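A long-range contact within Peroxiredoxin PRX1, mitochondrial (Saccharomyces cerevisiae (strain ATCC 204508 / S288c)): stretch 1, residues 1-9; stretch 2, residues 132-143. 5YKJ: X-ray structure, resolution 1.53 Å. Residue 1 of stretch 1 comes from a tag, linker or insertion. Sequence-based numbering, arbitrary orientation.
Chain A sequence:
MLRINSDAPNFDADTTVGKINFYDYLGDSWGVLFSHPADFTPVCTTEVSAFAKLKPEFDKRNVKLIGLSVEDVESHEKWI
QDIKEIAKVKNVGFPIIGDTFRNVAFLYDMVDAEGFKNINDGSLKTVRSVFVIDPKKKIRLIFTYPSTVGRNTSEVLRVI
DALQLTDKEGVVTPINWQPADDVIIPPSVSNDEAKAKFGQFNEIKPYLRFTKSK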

# COMPACT_ATOMS: atom_id res chain seq x y z
N MET A 1 -2.58 -8.79 -16.70
CA MET A 1 -1.75 -8.39 -15.60
C MET A 1 -2.56 -7.50 -14.67
O MET A 1 -3.47 -6.86 -15.06
CB MET A 1 -0.53 -7.63 -16.12
CG MET A 1 -0.92 -6.39 -16.90
SD MET A 1 0.44 -5.76 -17.75
CE MET A 1 1.10 -4.83 -16.40
N LEU A 2 -2.16 -7.49 -13.41
CA LEU A 2 -2.79 -6.62 -12.45
C LEU A 2 -2.37 -5.18 -12.77
O LEU A 2 -1.27 -4.92 -13.04
CB LEU A 2 -2.40 -6.98 -10.99
CG LEU A 2 -2.82 -8.32 -10.42
CD1 LEU A 2 -2.30 -8.53 -9.03
CD2 LEU A 2 -4.31 -8.45 -10.44
N ARG A 3 -3.32 -4.28 -12.68
CA ARG A 3 -3.13 -2.87 -12.87
C ARG A 3 -4.05 -2.14 -11.89
O ARG A 3 -4.84 -2.74 -11.27
CB ARG A 3 -3.53 -2.39 -14.28
CG ARG A 3 -2.69 -2.95 -15.41
CD ARG A 3 -3.01 -2.27 -16.74
NE ARG A 3 -2.35 -2.88 -17.88
CZ ARG A 3 -2.89 -3.79 -18.63
NH1 ARG A 3 -4.11 -4.22 -18.38
NH2 ARG A 3 -2.22 -4.29 -19.63
N ILE A 4 -3.93 -0.84 -11.81
CA ILE A 4 -4.83 -0.08 -10.97
C ILE A 4 -6.22 -0.40 -11.49
O ILE A 4 -6.43 -0.57 -12.63
CB ILE A 4 -4.52 1.45 -10.92
CG1 ILE A 4 -4.49 2.11 -12.32
CG2 ILE A 4 -3.19 1.72 -10.23
CD1 ILE A 4 -4.51 3.63 -12.30
N ASN A 5 -7.14 -0.50 -10.56
CA ASN A 5 -8.53 -0.85 -10.74
C ASN A 5 -8.82 -2.33 -10.88
O ASN A 5 -9.92 -2.67 -10.96
CB ASN A 5 -9.17 -0.04 -11.82
CG ASN A 5 -9.09 1.44 -11.54
OD1 ASN A 5 -9.09 1.87 -10.43
ND2 ASN A 5 -8.98 2.20 -12.55
N SER A 6 -7.79 -3.16 -10.87
CA SER A 6 -7.96 -4.59 -10.87
C SER A 6 -8.33 -5.02 -9.44
O SER A 6 -8.01 -4.38 -8.54
CB SER A 6 -6.65 -5.31 -11.23
OG SER A 6 -6.29 -5.10 -12.55
N ASP A 7 -8.99 -6.14 -9.33
CA ASP A 7 -9.26 -6.71 -8.04
C ASP A 7 -7.97 -7.30 -7.50
O ASP A 7 -7.29 -7.94 -8.16
CB ASP A 7 -10.26 -7.86 -8.11
CG ASP A 7 -11.65 -7.42 -8.52
OD1 ASP A 7 -12.07 -6.34 -8.15
OD2 ASP A 7 -12.27 -8.21 -9.21
N ALA A 8 -7.72 -7.07 -6.23
CA ALA A 8 -6.59 -7.67 -5.57
C ALA A 8 -6.99 -9.12 -5.26
O ALA A 8 -7.88 -9.39 -4.58
CB ALA A 8 -6.31 -6.96 -4.28
N PRO A 9 -6.24 -10.07 -5.83
CA PRO A 9 -6.59 -11.47 -5.61
C PRO A 9 -6.47 -11.91 -4.17
O PRO A 9 -5.58 -11.57 -3.53
CB PRO A 9 -5.56 -12.25 -6.43
CG PRO A 9 -4.68 -11.29 -7.04
CD PRO A 9 -5.15 -9.92 -6.79
N VAL A 132 -1.86 -0.36 -2.88
CA VAL A 132 -2.81 0.25 -1.98
C VAL A 132 -4.17 -0.29 -2.41
O VAL A 132 -4.54 -0.13 -3.52
CB VAL A 132 -2.78 1.74 -2.13
CG1 VAL A 132 -3.81 2.38 -1.21
CG2 VAL A 132 -1.40 2.25 -1.83
N ILE A 133 -4.83 -0.95 -1.48
CA ILE A 133 -6.11 -1.63 -1.72
C ILE A 133 -7.26 -1.07 -0.90
O ILE A 133 -7.12 -0.82 0.24
CB ILE A 133 -5.91 -3.09 -1.40
CG1 ILE A 133 -4.79 -3.60 -2.28
CG2 ILE A 133 -7.16 -3.92 -1.58
CD1 ILE A 133 -4.22 -4.93 -1.85
N ASP A 134 -8.38 -0.84 -1.57
CA ASP A 134 -9.51 -0.30 -0.90
C ASP A 134 -10.34 -1.38 -0.20
O ASP A 134 -10.09 -2.50 -0.29
CB ASP A 134 -10.31 0.66 -1.79
CG ASP A 134 -11.16 -0.04 -2.86
OD1 ASP A 134 -11.39 -1.21 -2.77
OD2 ASP A 134 -11.57 0.68 -3.74
N PRO A 135 -11.37 -0.93 0.54
CA PRO A 135 -12.24 -1.83 1.31
C PRO A 135 -13.02 -2.81 0.44
O PRO A 135 -13.44 -3.79 0.93
CB PRO A 135 -13.15 -0.88 2.08
CG PRO A 135 -12.37 0.37 2.23
CD PRO A 135 -11.52 0.47 0.98
N LYS A 136 -13.17 -2.51 -0.83
CA LYS A 136 -13.84 -3.38 -1.79
C LYS A 136 -12.83 -4.28 -2.52
O LYS A 136 -13.19 -4.88 -3.44
CB LYS A 136 -14.67 -2.61 -2.81
CG LYS A 136 -15.56 -1.59 -2.22
CD LYS A 136 -16.55 -2.11 -1.23
CE LYS A 136 -16.97 -3.54 -1.43
NZ LYS A 136 -17.74 -3.79 -2.67
N LYS A 137 -11.61 -4.31 -2.05
CA LYS A 137 -10.56 -5.12 -2.61
C LYS A 137 -10.06 -4.68 -3.97
O LYS A 137 -9.50 -5.45 -4.65
CB LYS A 137 -10.87 -6.62 -2.61
CG LYS A 137 -11.47 -7.15 -1.33
CD LYS A 137 -10.53 -7.08 -0.13
CE LYS A 137 -11.21 -7.42 1.18
NZ LYS A 137 -12.00 -6.33 1.78
N LYS A 138 -10.23 -3.41 -4.30
CA LYS A 138 -9.72 -2.93 -5.54
C LYS A 138 -8.35 -2.36 -5.33
O LYS A 138 -8.14 -1.70 -4.45
CB LYS A 138 -10.58 -1.80 -6.15
CG LYS A 138 -11.99 -2.19 -6.37
CD LYS A 138 -12.00 -3.25 -7.42
CE LYS A 138 -13.37 -3.85 -7.55
NZ LYS A 138 -13.87 -3.70 -8.91
N ILE A 139 -7.44 -2.65 -6.26
CA ILE A 139 -6.13 -2.08 -6.24
C ILE A 139 -6.31 -0.65 -6.77
O ILE A 139 -6.79 -0.43 -7.80
CB ILE A 139 -5.15 -2.85 -7.14
CG1 ILE A 139 -4.93 -4.26 -6.61
CG2 ILE A 139 -3.84 -2.10 -7.16
CD1 ILE A 139 -4.24 -5.21 -7.57
N ARG A 140 -5.90 0.31 -5.97
CA ARG A 140 -6.06 1.71 -6.29
C ARG A 140 -4.83 2.46 -6.78
O ARG A 140 -4.92 3.42 -7.45
CB ARG A 140 -6.71 2.45 -5.10
CG ARG A 140 -8.02 1.84 -4.63
CD ARG A 140 -9.14 2.07 -5.62
NE ARG A 140 -9.41 3.48 -5.80
CZ ARG A 140 -10.22 4.16 -5.01
NH1 ARG A 140 -10.88 3.55 -4.08
NH2 ARG A 140 -10.38 5.44 -5.19
N LEU A 141 -3.69 1.96 -6.37
CA LEU A 141 -2.43 2.58 -6.66
C LEU A 141 -1.33 1.56 -6.47
O LEU A 141 -1.41 0.80 -5.60
CB LEU A 141 -2.21 3.76 -5.68
CG LEU A 141 -1.04 4.73 -5.84
CD1 LEU A 141 -1.39 6.14 -5.36
CD2 LEU A 141 0.17 4.27 -5.04
N ILE A 142 -0.32 1.62 -7.34
CA ILE A 142 0.81 0.74 -7.30
C ILE A 142 2.10 1.51 -7.50
O ILE A 142 2.13 2.41 -8.22
CB ILE A 142 0.71 -0.32 -8.44
CG1 ILE A 142 -0.61 -1.07 -8.39
CG2 ILE A 142 1.81 -1.37 -8.37
CD1 ILE A 142 -0.79 -2.00 -9.55
N PHE A 143 3.12 1.09 -6.79
CA PHE A 143 4.41 1.63 -7.03
C PHE A 143 5.51 0.62 -6.78
O PHE A 143 5.42 -0.16 -5.88
CB PHE A 143 4.62 2.98 -6.37
CG PHE A 143 4.69 2.96 -4.90
CD1 PHE A 143 5.89 2.80 -4.27
CD2 PHE A 143 3.57 3.18 -4.14
CE1 PHE A 143 5.99 2.80 -2.93
CE2 PHE A 143 3.66 3.19 -2.78
CZ PHE A 143 4.87 3.02 -2.18
O HOH W 1 -13.18 -6.79 -5.71

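Backbone hydrogen bonds provide the best-defined link between the two stretches. Asn5 N donates to Ile139 O (2.8 Å, N-H...O angle 159°), Ile139 N to Ser6 O (2.9 Å, 173°) and Ala8 N to Lys137 O (2.9 Å, 175°); the last two are nearly linear. Ile139 thus uses both its amide and its carbonyl, and the bonds flank a single beta bridge between Asp7 and Lys138, whose CA atoms lie 4.6 Å apart. Stretch 1 itself forms no regular strand. Its type II turn from Arg3 to Ser6, closed by Ser6 N to Arg3 O at 3.0 Å, is reinforced when Ser6 OG accepts from Arg3 N (3.1 Å, 165°), a task suited to a short hydroxyl side chain.

Apolar packing centres on Ile139, which has 100 Å² covered, the largest share in a contact burying 545 Å² in total. Its CA-to-CB bond points toward stretch 1, and its CD1 meets Leu2 CD1 at 4.1 Å while its CG1 meets Ala8 CB at 3.8 Å. Ala8, also directed toward its partner, is buried; its lone methyl carbon CB additionally lies 3.8 Å from Ile133 CD1. Further along, Ile4 CG2 approaches Ile142 CG1 at 4.2 Å, extending the branched aliphatic surface.

Charge and water act at the exposed margin. Asp7 OD1 and Lys138 NZ form a salt bridge at 3.3 Å, although OD1 is modelled too close to Lys138 CE, so its position is less certain. A water donates to Asp7 OD1 (2.7 Å) and Lys136 O (3.0 Å), joining the stretches again.

Within stretch 2, Asp134 braces the type I turn ending at Lys137: its OD1 accepts from Lys136 N and Lys138 N, both at 2.9 Å, while its OD2 forms a salt bridge with Arg140 NH1 at 3.0 Å.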